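Local coordinates for protein potential RNA-dependent RNA polymerase (PDB 5I62) that catalyses RNA-templated synthesis of RNA from ribonucleoside triphosphates and probably serves both transcription and genome replication in a small double-stranded RNA virus, at residues A[421-424]-A[425-428]; A[449-452]-A[453-456]; A[524-527]-A[528-532]; A[407-411]-A[412-416]. All coordinates share one frame; numbering follows the deposited sequence.

Interaction 1 (A[421-424]-A[425-428]); sequences RALG and RLAM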
loop_
_atom_site.group_PDB
_atom_site.type_symbol
_atom_site.label_atom_id
_atom_site.label_comp_id
_atom_site.label_asym_id
_atom_site.label_seq_id
_atom_site.Cartn_x
_atom_site.Cartn_y
_atom_site.Cartn_z
ATOM N N ARG A 421 6.834 -16.695 0.074
ATOM C CA ARG A 421 6.154 -15.604 0.765
ATOM C C ARG A 421 4.744 -16.008 1.173
ATOM O O ARG A 421 4.299 -15.698 2.290
ATOM C CB ARG A 421 6.119 -14.356 -0.107
ATOM C CG ARG A 421 5.506 -13.136 0.589
ATOM C CD ARG A 421 5.814 -11.895 -0.220
ATOM N NE ARG A 421 5.402 -10.635 0.392
ATOM C CZ ARG A 421 6.093 -9.977 1.321
ATOM N NH1 ARG A 421 7.233 -10.474 1.807
ATOM N NH2 ARG A 421 5.634 -8.818 1.777
ATOM N N ALA A 422 4.029 -16.706 0.284
ATOM C CA ALA A 422 2.686 -17.175 0.612
ATOM C C ALA A 422 2.706 -18.071 1.844
ATOM O O ALA A 422 1.888 -17.907 2.756
ATOM C CB ALA A 422 2.071 -17.906 -0.583
ATOM N N LEU A 423 3.639 -19.028 1.888
ATOM C CA LEU A 423 3.708 -19.954 3.020
ATOM C C LEU A 423 3.935 -19.218 4.333
ATOM O O LEU A 423 3.324 -19.553 5.353
ATOM C CB LEU A 423 4.811 -20.978 2.805
ATOM C CG LEU A 423 4.503 -22.108 1.843
ATOM C CD1 LEU A 423 5.734 -22.986 1.698
ATOM C CD2 LEU A 423 3.324 -22.917 2.403
ATOM N N GLY A 424 4.840 -18.236 4.335
ATOM C CA GLY A 424 5.061 -17.459 5.546
ATOM C C GLY A 424 3.794 -16.777 6.030
ATOM O O GLY A 424 3.506 -16.744 7.229
ATOM N N ARG A 425 3.004 -16.235 5.095
ATOM C CA ARG A 425 1.768 -15.556 5.470
ATOM C C ARG A 425 0.695 -16.540 5.912
ATOM O O ARG A 425 -0.129 -16.214 6.771
ATOM C CB ARG A 425 1.265 -14.711 4.312
ATOM C CG ARG A 425 2.237 -13.624 3.965
ATOM C CD ARG A 425 1.602 -12.503 3.200
ATOM N NE ARG A 425 2.513 -11.368 3.219
ATOM C CZ ARG A 425 2.128 -10.102 3.159
ATOM N NH1 ARG A 425 0.833 -9.810 3.070
ATOM N NH2 ARG A 425 3.032 -9.134 3.189
ATOM N N LEU A 426 0.659 -17.730 5.311
ATOM C CA LEU A 426 -0.278 -18.750 5.774
ATOM C C LEU A 426 0.049 -19.179 7.200
ATOM O O LEU A 426 -0.852 -19.495 7.990
ATOM C CB LEU A 426 -0.249 -19.945 4.828
ATOM C CG LEU A 426 -0.833 -19.701 3.439
ATOM C CD1 LEU A 426 -0.597 -20.910 2.544
ATOM C CD2 LEU A 426 -2.314 -19.369 3.527
ATOM N N ALA A 427 1.333 -19.190 7.552
ATOM C CA ALA A 427 1.753 -19.720 8.842
ATOM C C ALA A 427 1.731 -18.673 9.953
ATOM O O ALA A 427 1.576 -19.023 11.129
ATOM C CB ALA A 427 3.152 -20.323 8.719
ATOM N N MET A 428 1.850 -17.398 9.605
ATOM C CA MET A 428 2.050 -16.317 10.562
ATOM C C MET A 428 1.042 -15.215 10.302
ATOM O O MET A 428 0.827 -14.833 9.153
ATOM C CB MET A 428 3.449 -15.730 10.442
ATOM C CG MET A 428 4.546 -16.696 10.762
ATOM S SD MET A 428 4.645 -16.776 12.541
ATOM C CE MET A 428 6.188 -17.675 12.741
#
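Ala422 O accepts the N-H of Leu426 at 2.8 Å, the shortest bond of this helical turn, and Leu426 CG lies 3.3 Å from the same Ala422 O. Equivalent i to i+4 bonds run from Arg425 N to Arg421 O and from Ala427 N to Leu423 O. The last turn is looser: Gly424 O receives weak bonds from both Ala427 N and Met428 N, and Met428 then leaves the helical conformation. On one flank Arg421 and Arg425 run side by side in the same direction, both stretched out from CG to NE. With CG of Arg421 anti to its own amide nitrogen (chi1 -176°) and CG of Arg425 beside its nitrogen, the two chains remain abreast as far as the guanidinium groups. Arg421 NH2 and Arg425 NH2 come within 3.0 Å, both donors, and the groups are turned 43° apart with Arg425 NE over one face of the Arg421 guanidinium. The shared carboxylate of Glu190 probably offsets the like charges: it makes a salt bridge with Arg425 NE and a long, weak ion pair with Arg421 NH1. On another flank Leu423 CD2 meets Leu426 CD1 at 4.4 Å in a loose apolar contact. The position of helix 419-427, after the strands that follow the catalytic region, is consistent with the start of the polymerase thumb. Leu423 and Leu426 pack on helix 460-469, Leu423 also on helix 44-55, and Leu426 on helix 441-451, from which Arg446 reaches the carbonyls of Arg425 and Met428.

Interaction 2 (A[449-452]-A[453-456]); sequences SIIE and NVKY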
loop_
_atom_site.group_PDB
_atom_site.type_symbol
_atom_site.label_atom_id
_atom_site.label_comp_id
_atom_site.label_asym_id
_atom_site.label_seq_id
_atom_site.Cartn_x
_atom_site.Cartn_y
_atom_site.Cartn_z
ATOM N N SER A 449 -7.328 -15.965 0.336
ATOM C CA SER A 449 -6.857 -14.703 -0.218
ATOM C C SER A 449 -5.344 -14.703 -0.398
ATOM O O SER A 449 -4.832 -14.092 -1.343
ATOM C CB SER A 449 -7.314 -13.547 0.661
ATOM O OG SER A 449 -6.626 -13.563 1.899
ATOM N N ILE A 450 -4.610 -15.386 0.486
ATOM C CA ILE A 450 -3.162 -15.494 0.314
ATOM C C ILE A 450 -2.841 -16.401 -0.862
ATOM O O ILE A 450 -2.059 -16.042 -1.749
ATOM C CB ILE A 450 -2.492 -16.005 1.605
ATOM C CG1 ILE A 450 -2.616 -14.970 2.729
ATOM C CG2 ILE A 450 -1.025 -16.361 1.338
ATOM C CD1 ILE A 450 -2.373 -15.552 4.127
ATOM N N ILE A 451 -3.439 -17.595 -0.880
ATOM C CA ILE A 451 -3.102 -18.591 -1.895
ATOM C C ILE A 451 -3.489 -18.099 -3.284
ATOM O O ILE A 451 -2.798 -18.385 -4.268
ATOM C CB ILE A 451 -3.761 -19.947 -1.560
ATOM C CG1 ILE A 451 -3.115 -20.554 -0.313
ATOM C CG2 ILE A 451 -3.673 -20.920 -2.755
ATOM C CD1 ILE A 451 -3.960 -21.639 0.400
ATOM N N GLU A 452 -4.571 -17.319 -3.384
ATOM C CA GLU A 452 -5.015 -16.835 -4.690
ATOM C C GLU A 452 -3.900 -16.089 -5.423
ATOM O O GLU A 452 -3.855 -16.095 -6.657
ATOM C CB GLU A 452 -6.259 -15.951 -4.526
ATOM C CG GLU A 452 -6.877 -15.390 -5.833
ATOM C CD GLU A 452 -7.235 -16.459 -6.874
ATOM O OE1 GLU A 452 -7.163 -17.671 -6.565
ATOM O OE2 GLU A 452 -7.609 -16.076 -8.013
ATOM N N ASN A 453 -2.967 -15.492 -4.679
ATOM C CA ASN A 453 -1.870 -14.749 -5.288
ATOM C C ASN A 453 -0.997 -15.612 -6.194
ATOM O O ASN A 453 -0.432 -15.096 -7.163
ATOM C CB ASN A 453 -1.019 -14.105 -4.201
ATOM C CG ASN A 453 -1.745 -13.008 -3.483
ATOM O OD1 ASN A 453 -2.272 -12.094 -4.114
ATOM N ND2 ASN A 453 -1.801 -13.097 -2.165
ATOM N N VAL A 454 -0.868 -16.912 -5.913
ATOM C CA VAL A 454 0.061 -17.749 -6.675
ATOM C C VAL A 454 -0.629 -18.402 -7.871
ATOM O O VAL A 454 -0.139 -19.394 -8.416
ATOM C CB VAL A 454 0.737 -18.803 -5.777
ATOM C CG1 VAL A 454 1.339 -18.142 -4.534
ATOM C CG2 VAL A 454 -0.264 -19.899 -5.367
ATOM N N LYS A 455 -1.732 -17.812 -8.326
ATOM C CA LYS A 455 -2.555 -18.402 -9.386
ATOM C C LYS A 455 -1.841 -18.548 -10.733
ATOM O O LYS A 455 -2.396 -19.195 -11.626
ATOM C CB LYS A 455 -3.811 -17.571 -9.590
ATOM C CG LYS A 455 -3.495 -16.207 -10.201
ATOM C CD LYS A 455 -4.597 -15.199 -9.950
ATOM C CE LYS A 455 -5.457 -15.014 -11.179
ATOM N NZ LYS A 455 -6.610 -14.119 -10.905
ATOM N N TYR A 456 -0.655 -17.959 -10.923
ATOM C CA TYR A 456 0.097 -18.168 -12.158
ATOM C C TYR A 456 1.432 -18.849 -11.932
ATOM O O TYR A 456 2.235 -18.939 -12.868
ATOM C CB TYR A 456 0.322 -16.853 -12.891
ATOM C CG TYR A 456 -0.944 -16.212 -13.369
ATOM C CD1 TYR A 456 -1.747 -16.845 -14.311
ATOM C CD2 TYR A 456 -1.328 -14.968 -12.903
ATOM C CE1 TYR A 456 -2.906 -16.265 -14.761
ATOM C CE2 TYR A 456 -2.478 -14.374 -13.355
ATOM C CZ TYR A 456 -3.261 -15.023 -14.284
ATOM O OH TYR A 456 -4.416 -14.435 -14.734
#
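Glu452 sends its CG opposite the backbone nitrogen (chi1 -178°) and folds back at chi2 (55°), while Lys455 CG sits between its backbone N and carbonyl carbon (chi1 69°) and the lysine bends again farther out, at chi3; these turns bring the two chains across each other. Their charged ends form a long salt bridge, Glu452 OE2 to Lys455 NZ 3.6 Å, and Lys455 CD passes 3.5 Å from Glu452 O. Lys455 NZ also has a salt bridge to Glu238, and the Glu452 carboxylate accepts the backbone N-H groups of Trp525 and Val526. Three successive i to i+3 bonds lead from helix 441-451 toward the loop before helix 460-469: Asn453 N to Ile450 O, Val454 N to Ile451 O at 2.9 Å, and Lys455 N to Glu452 O. Each donor stands above the plane of its acceptor carbonyl. Ile450 O is gripped twice, because Asn453 ND2 adds a weak bond at 3.0 Å. Val454 CG2 leans on Ile451 O at 3.1 Å and touches Ile451 CG2 at 4.4 Å, on the flank that meets helix 460-469. Farther along, Lys455 CG rests over one face of the Tyr456 ring, near its rim.

Interaction 3 (A[524-527]-A[528-532]); sequences WWVV and QALKS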
loop_
_atom_site.group_PDB
_atom_site.type_symbol
_atom_site.label_atom_id
_atom_site.label_comp_id
_atom_site.label_asym_id
_atom_site.label_seq_id
_atom_site.Cartn_x
_atom_site.Cartn_y
_atom_site.Cartn_z
ATOM N N TRP A 524 -12.335 -16.702 -8.058
ATOM C CA TRP A 524 -10.912 -16.938 -7.821
ATOM C C TRP A 524 -10.483 -18.304 -8.348
ATOM O O TRP A 524 -11.234 -19.284 -8.277
ATOM C CB TRP A 524 -10.579 -16.834 -6.329
ATOM C CG TRP A 524 -10.623 -15.450 -5.760
ATOM C CD1 TRP A 524 -10.919 -14.292 -6.423
ATOM C CD2 TRP A 524 -10.350 -15.077 -4.404
ATOM N NE1 TRP A 524 -10.852 -13.225 -5.561
ATOM C CE2 TRP A 524 -10.505 -13.679 -4.315
ATOM C CE3 TRP A 524 -9.993 -15.792 -3.255
ATOM C CZ2 TRP A 524 -10.317 -12.984 -3.128
ATOM C CZ3 TRP A 524 -9.807 -15.103 -2.079
ATOM C CH2 TRP A 524 -9.970 -13.710 -2.022
ATOM N N TRP A 525 -9.250 -18.363 -8.861
ATOM C CA TRP A 525 -8.668 -19.629 -9.293
ATOM C C TRP A 525 -8.664 -20.667 -8.172
ATOM O O TRP A 525 -8.975 -21.845 -8.398
ATOM C CB TRP A 525 -7.238 -19.413 -9.797
ATOM C CG TRP A 525 -6.450 -20.682 -9.744
ATOM C CD1 TRP A 525 -6.500 -21.715 -10.633
ATOM C CD2 TRP A 525 -5.532 -21.089 -8.711
ATOM N NE1 TRP A 525 -5.661 -22.730 -10.231
ATOM C CE2 TRP A 525 -5.058 -22.373 -9.055
ATOM C CE3 TRP A 525 -5.063 -20.487 -7.536
ATOM C CZ2 TRP A 525 -4.140 -23.066 -8.271
ATOM C CZ3 TRP A 525 -4.152 -21.180 -6.756
ATOM C CH2 TRP A 525 -3.699 -22.454 -7.129
ATOM N N VAL A 526 -8.284 -20.255 -6.956
ATOM C CA VAL A 526 -8.132 -21.227 -5.877
ATOM C C VAL A 526 -9.479 -21.853 -5.533
ATOM O O VAL A 526 -9.552 -23.036 -5.174
ATOM C CB VAL A 526 -7.470 -20.579 -4.637
ATOM C CG1 VAL A 526 -8.351 -19.469 -4.061
ATOM C CG2 VAL A 526 -7.187 -21.634 -3.556
ATOM N N VAL A 527 -10.561 -21.079 -5.647
ATOM C CA VAL A 527 -11.898 -21.620 -5.424
ATOM C C VAL A 527 -12.231 -22.655 -6.492
ATOM O O VAL A 527 -12.733 -23.746 -6.192
ATOM C CB VAL A 527 -12.935 -20.482 -5.390
ATOM C CG1 VAL A 527 -14.345 -21.045 -5.303
ATOM C CG2 VAL A 527 -12.664 -19.539 -4.210
ATOM N N GLN A 528 -11.936 -22.332 -7.756
ATOM C CA GLN A 528 -12.150 -23.292 -8.834
ATOM C C GLN A 528 -11.284 -24.531 -8.646
ATOM O O GLN A 528 -11.738 -25.659 -8.879
ATOM C CB GLN A 528 -11.863 -22.641 -10.185
ATOM C CG GLN A 528 -12.089 -23.583 -11.365
ATOM C CD GLN A 528 -11.443 -23.095 -12.653
ATOM O OE1 GLN A 528 -10.761 -22.071 -12.675
ATOM N NE2 GLN A 528 -11.675 -23.830 -13.743
ATOM N N ALA A 529 -10.031 -24.344 -8.225
ATOM C CA ALA A 529 -9.141 -25.487 -8.047
ATOM C C ALA A 529 -9.612 -26.392 -6.910
ATOM O O ALA A 529 -9.557 -27.624 -7.019
ATOM C CB ALA A 529 -7.712 -25.001 -7.805
ATOM N N LEU A 530 -10.074 -25.806 -5.806
ATOM C CA LEU A 530 -10.580 -26.617 -4.701
ATOM C C LEU A 530 -11.840 -27.387 -5.110
ATOM O O LEU A 530 -11.941 -28.597 -4.879
ATOM C CB LEU A 530 -10.851 -25.728 -3.494
ATOM C CG LEU A 530 -9.584 -25.209 -2.818
ATOM C CD1 LEU A 530 -9.941 -24.087 -1.859
ATOM C CD2 LEU A 530 -8.870 -26.350 -2.093
ATOM N N LYS A 531 -12.816 -26.691 -5.707
ATOM C CA LYS A 531 -14.036 -27.346 -6.180
ATOM C C LYS A 531 -13.736 -28.481 -7.151
ATOM O O LYS A 531 -14.482 -29.465 -7.206
ATOM C CB LYS A 531 -14.953 -26.337 -6.860
ATOM C CG LYS A 531 -15.671 -25.381 -5.936
ATOM C CD LYS A 531 -16.541 -24.446 -6.759
ATOM C CE LYS A 531 -17.405 -23.572 -5.885
ATOM N NZ LYS A 531 -18.141 -22.591 -6.718
ATOM N N SER A 532 -12.673 -28.359 -7.945
ATOM C CA SER A 532 -12.322 -29.448 -8.845
ATOM C C SER A 532 -11.771 -30.657 -8.098
ATOM O O SER A 532 -11.727 -31.753 -8.661
ATOM C CB SER A 532 -11.312 -28.968 -9.880
ATOM O OG SER A 532 -9.992 -29.201 -9.427
#
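Lys531 climbs back along the helix over the carbonyl of Val527: its CB is 3.5 Å from Val527 O, CG passes at 3.4 Å from that same oxygen, CD has drawn off to 3.9 Å, and CE reaches Val527 CG1 at 4.0 Å. The chain is fully extended beyond CG and lies alongside Val527, so the methylenes shield the carbonyl that also accepts Lys531 N. Val526 and Leu530 repeat the parallel alignment one residue earlier. Leu530 CG crowds Val526 O, and its CD1 meets Val526 CG2 at 4.1 Å. A third i to i+4 pair sets a methyl against an indole: the methyl of Ala529 sits over one face of the Trp525 ring system in a CH-pi contact, 4.2 Å from Ala529 CB to the centroid of the five-membered ring and 28° off the normal. The methyl is displaced toward the rim, nearest NE1 and CE2. These pairs ride on an alpha helix, 525-532, with Trp524 at the N-cap position and bonds from Gln528 N to Trp524 O through Lys531 N to Val527 O. Ala529 N to Trp525 O, 2.7 Å, is the shortest of them. The carboxylate of Glu452 lies at the N-terminal end of the helix, where its negative charge would probably be favoured by the helix dipole. Val526, Ala529 and Leu530 face helix 460-469, and Lys460 makes a cation-pi contact with Trp525. Farther along, Ser532 OG donates to Ala529 O at 2.9 Å.

Interaction 4 (A[407-411]-A[412-416]); sequences YRVDG and MCVGV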
loop_
_atom_site.group_PDB
_atom_site.type_symbol
_atom_site.label_atom_id
_atom_site.label_comp_id
_atom_site.label_asym_id
_atom_site.label_seq_id
_atom_site.Cartn_x
_atom_site.Cartn_y
_atom_site.Cartn_z
ATOM N N TYR A 407 7.767 -16.295 -20.154
ATOM C CA TYR A 407 6.755 -16.940 -19.314
ATOM C C TYR A 407 5.419 -16.260 -19.591
ATOM O O TYR A 407 5.035 -15.311 -18.908
ATOM C CB TYR A 407 7.120 -16.857 -17.842
ATOM C CG TYR A 407 6.251 -17.740 -16.968
ATOM C CD1 TYR A 407 5.038 -17.284 -16.468
ATOM C CD2 TYR A 407 6.646 -19.033 -16.655
ATOM C CE1 TYR A 407 4.230 -18.102 -15.669
ATOM C CE2 TYR A 407 5.858 -19.856 -15.860
ATOM C CZ TYR A 407 4.650 -19.386 -15.375
ATOM O OH TYR A 407 3.876 -20.201 -14.589
ATOM N N ARG A 408 4.705 -16.757 -20.596
ATOM C CA ARG A 408 3.473 -16.134 -21.032
ATOM C C ARG A 408 2.360 -17.164 -21.028
ATOM O O ARG A 408 2.577 -18.315 -21.406
ATOM C CB ARG A 408 3.609 -15.499 -22.437
ATOM C CG ARG A 408 4.853 -14.628 -22.592
ATOM C CD ARG A 408 4.725 -13.608 -23.721
ATOM N NE ARG A 408 5.906 -12.744 -23.783
ATOM C CZ ARG A 408 5.968 -11.602 -24.460
ATOM N NH1 ARG A 408 4.915 -11.186 -25.157
ATOM N NH2 ARG A 408 7.085 -10.880 -24.447
ATOM N N VAL A 409 1.182 -16.734 -20.574
ATOM C CA VAL A 409 -0.047 -17.523 -20.538
ATOM C C VAL A 409 -1.079 -16.779 -21.374
ATOM O O VAL A 409 -1.402 -15.624 -21.076
ATOM C CB VAL A 409 -0.552 -17.731 -19.097
ATOM C CG1 VAL A 409 -1.890 -18.493 -19.075
ATOM C CG2 VAL A 409 0.495 -18.442 -18.261
ATOM N N ASP A 410 -1.585 -17.431 -22.426
ATOM C CA ASP A 410 -2.428 -16.777 -23.433
ATOM C C ASP A 410 -1.822 -15.448 -23.878
ATOM O O ASP A 410 -2.511 -14.440 -24.025
ATOM C CB ASP A 410 -3.862 -16.585 -22.933
ATOM C CG ASP A 410 -4.604 -17.907 -22.763
ATOM O OD1 ASP A 410 -4.199 -18.905 -23.400
ATOM O OD2 ASP A 410 -5.594 -17.949 -21.998
ATOM N N GLY A 411 -0.509 -15.450 -24.070
ATOM C CA GLY A 411 0.205 -14.298 -24.572
ATOM C C GLY A 411 0.551 -13.225 -23.558
ATOM O O GLY A 411 1.162 -12.219 -23.937
ATOM N N MET A 412 0.191 -13.390 -22.289
ATOM C CA MET A 412 0.472 -12.363 -21.288
ATOM C C MET A 412 1.624 -12.791 -20.385
ATOM O O MET A 412 1.680 -13.943 -19.949
ATOM C CB MET A 412 -0.767 -12.066 -20.435
ATOM C CG MET A 412 -1.972 -11.545 -21.221
ATOM S SD MET A 412 -1.587 -9.990 -22.067
ATOM C CE MET A 412 -2.984 -9.868 -23.190
ATOM N N CYS A 413 2.509 -11.844 -20.059
ATOM C CA CYS A 413 3.567 -12.078 -19.073
ATOM C C CYS A 413 2.954 -11.982 -17.679
ATOM O O CYS A 413 3.064 -10.963 -16.993
ATOM C CB CYS A 413 4.710 -11.080 -19.224
ATOM S SG CYS A 413 5.612 -11.168 -20.794
ATOM N N VAL A 414 2.303 -13.073 -17.260
ATOM C CA VAL A 414 1.554 -13.069 -16.005
ATOM C C VAL A 414 2.492 -12.967 -14.800
ATOM O O VAL A 414 3.632 -13.436 -14.826
ATOM C CB VAL A 414 0.665 -14.322 -15.895
ATOM C CG1 VAL A 414 -0.424 -14.302 -16.953
ATOM C CG2 VAL A 414 1.509 -15.583 -16.035
ATOM N N GLY A 415 1.989 -12.366 -13.721
ATOM C CA GLY A 415 2.806 -12.145 -12.540
ATOM C C GLY A 415 2.801 -13.352 -11.612
ATOM O O GLY A 415 1.743 -13.868 -11.251
ATOM N N VAL A 416 3.986 -13.802 -11.227
ATOM C CA VAL A 416 4.139 -14.967 -10.374
ATOM C C VAL A 416 4.432 -14.483 -8.959
ATOM O O VAL A 416 5.441 -13.815 -8.714
ATOM C CB VAL A 416 5.247 -15.903 -10.886
ATOM C CG1 VAL A 416 5.403 -17.097 -9.925
ATOM C CG2 VAL A 416 4.936 -16.377 -12.316
HETATM O O HOH W 1 5.655 -13.506 -16.940
#
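Tyr407 presents its ring edge to Val414, whose CG2 lies near the ring plane, 3.7 Å from Tyr407 CE1; Val416 CG2 approaches the same Tyr407 CE1 obliquely, and Trp62 meets the ring edge-to-face. The Arg408 guanidinium carries Cys413 SG over one face, 3.3 Å above its plane and toward the rim, with Arg408 NE the nearest atom. That nitrogen bonds to Thr405 O, while Arg408 NH1 has a salt bridge to Asp249. Arg408 CG lies beside its own nitrogen (chi1 -48°) and the chain runs straight on to NE, which carries the group past the sulfur. The chain reverses in a two-residue beta hairpin. A type I' turn from Val409 to Met412, with positive phi at Asp410 and Gly411, is closed by Val409 N to Met412 O (2.9 Å) and Met412 N to Val409 O (3.0 Å). Met412 O also takes a weak bond from Val414 N across an inverse gamma turn centred on Cys413. Val409 CG2 touches Val414 CG2 at 3.8 Å, and a water lies 2.7 Å from Tyr407 O and 2.9 Å from Val414 O. The hairpin leans on helix 237-250 through Arg408, Met412 and Val414, and Val416 pairs by backbone bonds with Trp402 of strand 401-404.

In the fold
The four contacts follow in series, 4, 1, 2, 3, and none nests in or crosses another. Interaction 4 closes a hairpin between strands 401-404 and 416-417, interaction 1 is a turn of the next helix, interaction 2 leads helix 441-451 into its following loop, and interaction 3 forms the C-terminal helix after an unmodelled stretch. Interaction 2 touches all three others: Ile450 and Ile451 pack on 419-427, Tyr456 O meets Tyr407 OH at 2.7 Å, and interactions 2 and 3 meet through Glu452. Interactions 1 and 3 do not touch, their nearest atoms about 9 Å apart. Interaction 2 thus links the hairpin, helix 419-427 and the C-terminal helix.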